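PDB 4YE5: peptidoglycan synthetase penicillin-binding protein 3 from Bifidobacterium adolescentis, which probably binds penicillin and acts as a membrane-anchored transpeptidase in peptidoglycan cross-linking. Local coordinates for residues T508-V521 against V538-V552. Sequence-based numbering, arbitrary orientation.
Sequences TIIPADNPRFVITV and VTAEIGEFLMQKYEV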
ATOM      1  N   THR A 508     -17.097   5.040   8.981  1.00 16.40           N
ATOM      2  CA  THR A 508     -17.396   5.125  10.390  1.00 13.34           C
ATOM      3  C   THR A 508     -16.201   5.637  11.197  1.00 12.56           C
ATOM      4  O   THR A 508     -15.059   5.204  10.983  1.00 15.11           O
ATOM      5  CB  THR A 508     -17.728   3.725  10.949  1.00 24.31           C
ATOM      6  OG1 THR A 508     -18.839   3.179  10.222  1.00 28.48           O
ATOM      7  CG2 THR A 508     -18.107   3.847  12.428  1.00 23.13           C
ATOM      8  N   ILE A 509     -16.478   6.538  12.129  1.00 13.87           N
ATOM      9  CA  ILE A 509     -15.485   7.009  13.095  1.00 15.92           C
ATOM     10  C   ILE A 509     -15.833   6.334  14.406  1.00 20.77           C
ATOM     11  O   ILE A 509     -16.980   6.387  14.836  1.00 17.85           O
ATOM     12  CB  ILE A 509     -15.599   8.536  13.305  1.00 12.64           C
ATOM     13  CG1 ILE A 509     -15.271   9.270  11.999  1.00 16.19           C
ATOM     14  CG2 ILE A 509     -14.696   8.974  14.445  1.00 14.64           C
ATOM     15  CD1 ILE A 509     -15.782  10.743  11.949  1.00 12.79           C
ATOM     16  N   ILE A 510     -14.864   5.685  15.040  1.00 13.32           N
ATOM     17  CA  ILE A 510     -15.176   4.918  16.237  1.00 16.19           C
ATOM     18  C   ILE A 510     -14.007   4.945  17.253  1.00 16.01           C
ATOM     19  O   ILE A 510     -12.844   4.944  16.857  1.00 20.35           O
ATOM     20  CB  ILE A 510     -15.559   3.462  15.834  1.00 18.98           C
ATOM     21  CG1 ILE A 510     -16.140   2.694  17.027  1.00 20.81           C
ATOM     22  CG2 ILE A 510     -14.347   2.708  15.244  1.00 18.84           C
ATOM     23  CD1 ILE A 510     -16.543   1.268  16.689  1.00 16.00           C
ATOM     24  N   PRO A 511     -14.309   5.076  18.564  1.00 18.77           N
ATOM     25  CA  PRO A 511     -15.624   5.463  19.107  1.00 19.55           C
ATOM     26  C   PRO A 511     -15.864   6.957  18.921  1.00 26.99           C
ATOM     27  O   PRO A 511     -14.896   7.728  18.959  1.00 22.45           O
ATOM     28  CB  PRO A 511     -15.531   5.113  20.593  1.00 17.18           C
ATOM     29  CG  PRO A 511     -14.031   5.008  20.913  1.00 21.36           C
ATOM     30  CD  PRO A 511     -13.316   4.749  19.609  1.00 18.35           C
ATOM     31  N   ALA A 512     -17.121   7.357  18.727  1.00 21.43           N
ATOM     32  CA  ALA A 512     -17.437   8.765  18.469  1.00 23.93           C
ATOM     33  C   ALA A 512     -16.964   9.715  19.577  1.00 28.09           C
ATOM     34  O   ALA A 512     -16.630  10.871  19.312  1.00 23.88           O
ATOM     35  CB  ALA A 512     -18.950   8.950  18.233  1.00 22.14           C
ATOM     36  N   ASP A 513     -16.937   9.236  20.815  1.00 23.05           N
ATOM     37  CA  ASP A 513     -16.647  10.138  21.933  1.00 26.60           C
ATOM     38  C   ASP A 513     -15.146  10.267  22.251  1.00 29.07           C
ATOM     39  O   ASP A 513     -14.758  11.042  23.107  1.00 30.32           O
ATOM     40  CB  ASP A 513     -17.472   9.774  23.173  1.00 28.35           C
ATOM     41  CG  ASP A 513     -17.379   8.302  23.544  1.00 29.96           C
ATOM     42  OD1 ASP A 513     -17.336   7.430  22.646  1.00 28.75           O
ATOM     43  OD2 ASP A 513     -17.370   8.012  24.755  1.00 37.52           O
ATOM     44  N   ASN A 514     -14.314   9.527  21.524  1.00 25.79           N
ATOM     45  CA  ASN A 514     -12.852   9.614  21.648  1.00 23.98           C
ATOM     46  C   ASN A 514     -12.267   8.920  20.443  1.00 21.60           C
ATOM     47  O   ASN A 514     -11.744   7.818  20.570  1.00 21.63           O
ATOM     48  CB  ASN A 514     -12.368   8.920  22.942  1.00 31.90           C
ATOM     49  CG  ASN A 514     -10.857   9.082  23.185  1.00 41.76           C
ATOM     50  OD1 ASN A 514     -10.182   9.860  22.506  1.00 44.57           O
ATOM     51  ND2 ASN A 514     -10.326   8.336  24.158  1.00 38.90           N
ATOM     52  N   PRO A 515     -12.404   9.539  19.256  1.00 21.24           N
ATOM     53  CA  PRO A 515     -12.191   8.826  17.987  1.00 19.34           C
ATOM     54  C   PRO A 515     -10.826   8.163  17.912  1.00 24.01           C
ATOM     55  O   PRO A 515      -9.813   8.778  18.211  1.00 22.92           O
ATOM     56  CB  PRO A 515     -12.301   9.945  16.947  1.00 16.14           C
ATOM     57  CG  PRO A 515     -13.311  10.881  17.557  1.00 21.03           C
ATOM     58  CD  PRO A 515     -12.861  10.924  19.027  1.00 24.37           C
ATOM     59  N   ARG A 516     -10.809   6.911  17.495  1.00 19.89           N
ATOM     60  CA  ARG A 516      -9.566   6.160  17.416  1.00 16.28           C
ATOM     61  C   ARG A 516      -9.297   5.699  15.985  1.00 19.27           C
ATOM     62  O   ARG A 516      -8.171   5.790  15.492  1.00 18.11           O
ATOM     63  CB  ARG A 516      -9.672   4.952  18.341  1.00 20.42           C
ATOM     64  CG  ARG A 516      -8.499   4.016  18.276  1.00 30.20           C
ATOM     65  CD  ARG A 516      -7.352   4.487  19.128  1.00 40.49           C
ATOM     66  NE  ARG A 516      -6.347   3.438  19.268  1.00 43.31           N
ATOM     67  CZ  ARG A 516      -6.162   2.719  20.366  1.00 31.61           C
ATOM     68  NH1 ARG A 516      -6.903   2.937  21.451  1.00 28.26           N
ATOM     69  NH2 ARG A 516      -5.212   1.796  20.385  1.00 26.73           N
ATOM     70  N   PHE A 517     -10.335   5.199  15.318  1.00 16.46           N
ATOM     71  CA  PHE A 517     -10.198   4.724  13.944  1.00 12.69           C
ATOM     72  C   PHE A 517     -11.232   5.302  13.019  1.00 16.86           C
ATOM     73  O   PHE A 517     -12.337   5.635  13.435  1.00 17.29           O
ATOM     74  CB  PHE A 517     -10.340   3.196  13.873  1.00 17.48           C
ATOM     75  CG  PHE A 517      -9.363   2.455  14.741  1.00 21.19           C
ATOM     76  CD1 PHE A 517      -8.008   2.399  14.406  1.00 23.99           C
ATOM     77  CD2 PHE A 517      -9.793   1.814  15.882  1.00 18.57           C
ATOM     78  CE1 PHE A 517      -7.086   1.710  15.231  1.00 23.51           C
ATOM     79  CE2 PHE A 517      -8.888   1.127  16.720  1.00 24.37           C
ATOM     80  CZ  PHE A 517      -7.538   1.077  16.393  1.00 21.22           C
ATOM     81  N   VAL A 518     -10.875   5.359  11.741  1.00 12.06           N
ATOM     82  CA  VAL A 518     -11.861   5.479  10.688  1.00 13.33           C
ATOM     83  C   VAL A 518     -11.809   4.218   9.842  1.00 13.21           C
ATOM     84  O   VAL A 518     -10.726   3.706   9.503  1.00 13.80           O
ATOM     85  CB  VAL A 518     -11.600   6.701   9.788  1.00 12.73           C
ATOM     86  CG1 VAL A 518     -12.673   6.783   8.676  1.00 10.50           C
ATOM     87  CG2 VAL A 518     -11.607   7.969  10.647  1.00 14.48           C
ATOM     88  N   ILE A 519     -12.986   3.711   9.532  1.00 11.80           N
ATOM     89  CA  ILE A 519     -13.130   2.453   8.828  1.00 12.22           C
ATOM     90  C   ILE A 519     -14.064   2.733   7.694  1.00 13.51           C
ATOM     91  O   ILE A 519     -15.198   3.158   7.908  1.00 12.63           O
ATOM     92  CB  ILE A 519     -13.838   1.404   9.709  1.00 16.61           C
ATOM     93  CG1 ILE A 519     -13.066   1.170  11.023  1.00 15.03           C
ATOM     94  CG2 ILE A 519     -13.978   0.073   8.951  1.00  9.92           C
ATOM     95  CD1 ILE A 519     -13.963   0.531  12.097  1.00 16.53           C
ATOM     96  N   THR A 520     -13.607   2.483   6.482  1.00 11.05           N
ATOM     97  CA  THR A 520     -14.463   2.715   5.338  1.00 12.05           C
ATOM     98  C   THR A 520     -14.608   1.429   4.544  1.00 14.83           C
ATOM     99  O   THR A 520     -13.630   0.718   4.331  1.00 13.79           O
ATOM    100  CB  THR A 520     -13.872   3.809   4.435  1.00 12.57           C
ATOM    101  OG1 THR A 520     -13.715   5.019   5.190  1.00 13.64           O
ATOM    102  CG2 THR A 520     -14.798   4.078   3.242  1.00  9.90           C
ATOM    103  N   VAL A 521     -15.825   1.132   4.106  1.00 12.66           N
ATOM    104  CA  VAL A 521     -16.095  -0.053   3.297  1.00 11.70           C
ATOM    105  C   VAL A 521     -16.867   0.354   2.040  1.00 14.30           C
ATOM    106  O   VAL A 521     -17.771   1.187   2.110  1.00 14.36           O
ATOM    107  CB  VAL A 521     -16.898  -1.108   4.093  1.00 12.38           C
ATOM    108  CG1 VAL A 521     -17.407  -2.253   3.153  1.00  9.97           C
ATOM    109  CG2 VAL A 521     -16.032  -1.706   5.199  1.00  9.49           C
ATOM    110  N   VAL A 538     -20.876  -4.300   7.596  1.00 16.30           N
ATOM    111  CA  VAL A 538     -19.498  -4.722   7.324  1.00 18.43           C
ATOM    112  C   VAL A 538     -18.504  -3.824   8.072  1.00 17.27           C
ATOM    113  O   VAL A 538     -17.569  -4.332   8.663  1.00 18.69           O
ATOM    114  CB  VAL A 538     -19.206  -4.814   5.797  1.00 14.66           C
ATOM    115  CG1 VAL A 538     -17.761  -5.350   5.517  1.00 10.65           C
ATOM    116  CG2 VAL A 538     -20.255  -5.720   5.126  1.00 16.52           C
ATOM    117  N   THR A 539     -18.717  -2.503   8.109  1.00 15.23           N
ATOM    118  CA  THR A 539     -17.771  -1.664   8.851  1.00 16.52           C
ATOM    119  C   THR A 539     -17.848  -1.998  10.330  1.00 14.80           C
ATOM    120  O   THR A 539     -16.852  -1.946  11.033  1.00 18.36           O
ATOM    121  CB  THR A 539     -18.019  -0.143   8.684  1.00 16.53           C
ATOM    122  OG1 THR A 539     -19.172   0.251   9.450  1.00 27.06           O
ATOM    123  CG2 THR A 539     -18.205   0.215   7.214  1.00 11.43           C
ATOM    124  N   ALA A 540     -19.055  -2.319  10.796  1.00 14.27           N
ATOM    125  CA  ALA A 540     -19.271  -2.659  12.200  1.00 21.11           C
ATOM    126  C   ALA A 540     -18.618  -3.981  12.641  1.00 18.40           C
ATOM    127  O   ALA A 540     -18.189  -4.118  13.793  1.00 17.47           O
ATOM    128  CB  ALA A 540     -20.788  -2.648  12.536  1.00 17.06           C
ATOM    129  N   GLU A 541     -18.552  -4.954  11.739  1.00 17.67           N
ATOM    130  CA  GLU A 541     -17.821  -6.199  12.012  1.00 18.52           C
ATOM    131  C   GLU A 541     -16.324  -5.899  12.216  1.00 22.42           C
ATOM    132  O   GLU A 541     -15.681  -6.432  13.111  1.00 19.05           O
ATOM    133  CB  GLU A 541     -17.972  -7.181  10.846  1.00 19.32           C
ATOM    134  CG  GLU A 541     -19.361  -7.795  10.692  1.00 37.56           C
ATOM    135  CD  GLU A 541     -19.690  -8.754  11.822  1.00 50.97           C
ATOM    136  OE1 GLU A 541     -18.880  -9.686  12.045  1.00 54.81           O
ATOM    137  OE2 GLU A 541     -20.742  -8.564  12.497  1.00 52.93           O
ATOM    138  N   ILE A 542     -15.771  -5.043  11.372  1.00 17.67           N
ATOM    139  CA  ILE A 542     -14.380  -4.628  11.525  1.00 15.76           C
ATOM    140  C   ILE A 542     -14.238  -3.829  12.819  1.00 18.89           C
ATOM    141  O   ILE A 542     -13.337  -4.087  13.620  1.00 18.84           O
ATOM    142  CB  ILE A 542     -13.925  -3.817  10.305  1.00 16.75           C
ATOM    143  CG1 ILE A 542     -13.982  -4.704   9.053  1.00 14.56           C
ATOM    144  CG2 ILE A 542     -12.505  -3.228  10.519  1.00 11.23           C
ATOM    145  CD1 ILE A 542     -13.959  -3.886   7.733  1.00 11.62           C
ATOM    146  N   GLY A 543     -15.153  -2.884  13.028  1.00 15.13           N
ATOM    147  CA  GLY A 543     -15.180  -2.094  14.254  1.00 18.29           C
ATOM    148  C   GLY A 543     -15.173  -2.934  15.527  1.00 18.71           C
ATOM    149  O   GLY A 543     -14.375  -2.695  16.439  1.00 20.40           O
ATOM    150  N   GLU A 544     -16.047  -3.932  15.589  1.00 21.34           N
ATOM    151  CA  GLU A 544     -16.073  -4.849  16.728  1.00 26.38           C
ATOM    152  C   GLU A 544     -14.709  -5.493  16.990  1.00 23.52           C
ATOM    153  O   GLU A 544     -14.248  -5.553  18.121  1.00 21.22           O
ATOM    154  CB  GLU A 544     -17.107  -5.960  16.515  1.00 27.50           C
ATOM    155  CG  GLU A 544     -17.104  -6.979  17.650  1.00 28.09           C
ATOM    156  CD  GLU A 544     -17.931  -8.229  17.363  1.00 36.40           C
ATOM    157  OE1 GLU A 544     -17.903  -8.755  16.220  1.00 36.39           O
ATOM    158  OE2 GLU A 544     -18.612  -8.687  18.296  1.00 43.67           O
ATOM    159  N   PHE A 545     -14.068  -5.993  15.941  1.00 19.90           N
ATOM    160  CA  PHE A 545     -12.752  -6.622  16.101  1.00 23.04           C
ATOM    161  C   PHE A 545     -11.722  -5.629  16.662  1.00 20.11           C
ATOM    162  O   PHE A 545     -10.940  -5.983  17.523  1.00 18.22           O
ATOM    163  CB  PHE A 545     -12.269  -7.174  14.752  1.00 23.19           C
ATOM    164  CG  PHE A 545     -10.839  -7.667  14.765  1.00 28.07           C
ATOM    165  CD1 PHE A 545     -10.519  -8.911  15.307  1.00 23.61           C
ATOM    166  CD2 PHE A 545      -9.828  -6.904  14.212  1.00 24.72           C
ATOM    167  CE1 PHE A 545      -9.206  -9.367  15.321  1.00 24.32           C
ATOM    168  CE2 PHE A 545      -8.511  -7.353  14.210  1.00 18.52           C
ATOM    169  CZ  PHE A 545      -8.202  -8.585  14.766  1.00 23.36           C
ATOM    170  N   LEU A 546     -11.725  -4.392  16.152  1.00 18.89           N
ATOM    171  CA  LEU A 546     -10.742  -3.377  16.566  1.00 21.33           C
ATOM    172  C   LEU A 546     -10.879  -2.937  18.016  1.00 19.59           C
ATOM    173  O   LEU A 546      -9.878  -2.722  18.696  1.00 17.65           O
ATOM    174  CB  LEU A 546     -10.822  -2.143  15.677  1.00 19.62           C
ATOM    175  CG  LEU A 546     -10.361  -2.284  14.229  1.00 16.99           C
ATOM    176  CD1 LEU A 546     -10.790  -1.045  13.428  1.00 12.27           C
ATOM    177  CD2 LEU A 546      -8.834  -2.490  14.150  1.00 16.17           C
HETATM  178  N   MSE A 547     -12.112  -2.782  18.492  1.00 16.46           N
HETATM  179  CA  MSE A 547     -12.322  -2.412  19.890  1.00 19.79           C
HETATM  180  C   MSE A 547     -11.831  -3.530  20.811  1.00 21.22           C
HETATM  181  O   MSE A 547     -11.298  -3.259  21.872  1.00 23.48           O
HETATM  182  CB  MSE A 547     -13.808  -2.108  20.193  1.00 18.03           C
HETATM  183  CG  MSE A 547     -14.452  -1.054  19.324  1.00 22.07           C
HETATM  184 SE   MSE A 547     -13.705   0.726  19.578  0.60 21.54          SE
HETATM  185  CE  MSE A 547     -12.512   0.787  18.065  1.00 16.68           C
ATOM    186  N   GLN A 548     -12.036  -4.781  20.413  1.00 23.71           N
ATOM    187  CA  GLN A 548     -11.581  -5.925  21.225  1.00 25.73           C
ATOM    188  C   GLN A 548     -10.062  -6.069  21.159  1.00 24.47           C
ATOM    189  O   GLN A 548      -9.410  -6.245  22.179  1.00 26.03           O
ATOM    190  CB  GLN A 548     -12.253  -7.232  20.755  1.00 29.43           C
ATOM    191  CG  GLN A 548     -11.565  -8.548  21.226  1.00 44.78           C
ATOM    192  CD  GLN A 548     -12.097  -9.068  22.559  1.00 53.89           C
ATOM    193  OE1 GLN A 548     -13.154  -8.640  23.026  1.00 55.11           O
ATOM    194  NE2 GLN A 548     -11.366 -10.001  23.173  1.00 51.73           N
ATOM    195  N   LYS A 549      -9.496  -5.989  19.950  1.00 21.46           N
ATOM    196  CA  LYS A 549      -8.048  -6.141  19.796  1.00 25.33           C
ATOM    197  C   LYS A 549      -7.281  -5.094  20.587  1.00 25.99           C
ATOM    198  O   LYS A 549      -6.332  -5.416  21.280  1.00 27.50           O
ATOM    199  CB  LYS A 549      -7.609  -6.067  18.329  1.00 21.33           C
ATOM    200  CG  LYS A 549      -6.079  -6.231  18.132  1.00 21.93           C
ATOM    201  CD  LYS A 549      -5.725  -6.176  16.619  1.00 24.32           C
ATOM    202  CE  LYS A 549      -4.219  -6.031  16.401  1.00 23.62           C
ATOM    203  NZ  LYS A 549      -3.528  -7.183  17.025  1.00 24.76           N
ATOM    204  N   TYR A 550      -7.682  -3.838  20.473  1.00 23.61           N
ATOM    205  CA  TYR A 550      -6.928  -2.776  21.143  1.00 24.64           C
ATOM    206  C   TYR A 550      -7.479  -2.447  22.519  1.00 25.93           C
ATOM    207  O   TYR A 550      -7.021  -1.499  23.168  1.00 30.04           O
ATOM    208  CB  TYR A 550      -6.841  -1.530  20.247  1.00 21.03           C
ATOM    209  CG  TYR A 550      -6.057  -1.823  18.988  1.00 23.56           C
ATOM    210  CD1 TYR A 550      -4.661  -1.885  19.013  1.00 25.39           C
ATOM    211  CD2 TYR A 550      -6.703  -2.102  17.791  1.00 22.28           C
ATOM    212  CE1 TYR A 550      -3.931  -2.185  17.867  1.00 24.63           C
ATOM    213  CE2 TYR A 550      -5.977  -2.389  16.633  1.00 22.14           C
ATOM    214  CZ  TYR A 550      -4.597  -2.431  16.676  1.00 28.77           C
ATOM    215  OH  TYR A 550      -3.879  -2.724  15.523  1.00 23.56           O
ATOM    216  N   GLU A 551      -8.441  -3.250  22.977  1.00 23.58           N
ATOM    217  CA  GLU A 551      -8.992  -3.088  24.324  1.00 25.70           C
ATOM    218  C   GLU A 551      -9.443  -1.649  24.562  1.00 27.44           C
ATOM    219  O   GLU A 551      -9.075  -1.024  25.558  1.00 31.04           O
ATOM    220  CB  GLU A 551      -7.958  -3.521  25.383  1.00 29.42           C
ATOM    221  CG  GLU A 551      -7.434  -4.947  25.152  1.00 27.99           C
ATOM    222  CD  GLU A 551      -6.489  -5.434  26.247  1.00 45.27           C
ATOM    223  OE1 GLU A 551      -5.262  -5.432  26.006  1.00 45.47           O
ATOM    224  OE2 GLU A 551      -6.971  -5.824  27.342  1.00 49.33           O
ATOM    225  N   VAL A 552     -10.223  -1.120  23.625  1.00 26.02           N
ATOM    226  CA  VAL A 552     -10.670   0.271  23.695  1.00 24.47           C
ATOM    227  C   VAL A 552     -11.734   0.394  24.791  1.00 28.27           C
ATOM    228  O   VAL A 552     -12.674  -0.398  24.831  1.00 29.20           O
ATOM    229  CB  VAL A 552     -11.230   0.737  22.325  1.00 23.82           C
ATOM    230  CG1 VAL A 552     -11.627   2.226  22.370  1.00 25.09           C
ATOM    231  CG2 VAL A 552     -10.187   0.476  21.198  1.00 18.32           C
TER
HETATM  232  O   HOH W   1      -4.320   0.175  22.488  1.00 53.70           O
HETATM  233  O   HOH W   2      -7.189   1.488  23.701  1.00 56.14           O
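Ile519 rests its CD1 on the backbone of Gly543, 3.6 Å from the glycine CA, where the hairpin 508-521 of the five-stranded antiparallel sheet is covered by the C-terminal helix in the transpeptidase domain. Glycine suits this place: with no side chain, it lets the branched Ile519 settle directly on the helix, whose axis passes strand 517-521 at 8.2 Å. Ile519 and Val521, beta-branched and at home in a strand, pack tightly on the helix: Val521 CG2 lies 3.5 Å from Thr539 CG2, and Ile519 meets Ile542 and Leu546. The buried hydroxyl of Thr508 donates to Thr539 OG1 (3.0 Å), while Thr539 OG1 also hydrogen-bonds Gly536 O, one turn back in the helix.

Toward the turn, a classic beta bulge sets Arg516 and Phe517 both opposite Ile510. The Phe517 ring has Arg516 CG over one face and Leu546 CD1 over the other, both toward the rim, with the methyl of Met547, present as selenomethionine, at its edge; bends at chi2 (-66°) and chi3 carry that flexible chain up to Ile510 and Pro511.

Phe517 CZ still meets Tyr550 CD2 (3.6 Å), and Val552 CG1 packs on Pro511 CG. The contact becomes wetter only around the Arg516 guanidinium, which lies across Tyr550 CB where a Schellman motif with Glu551 at positive phi ends the helix: two waters in its plane, one 2.7 Å from NH1 and the other 2.8 Å from NH2, both donate to Tyr550 O.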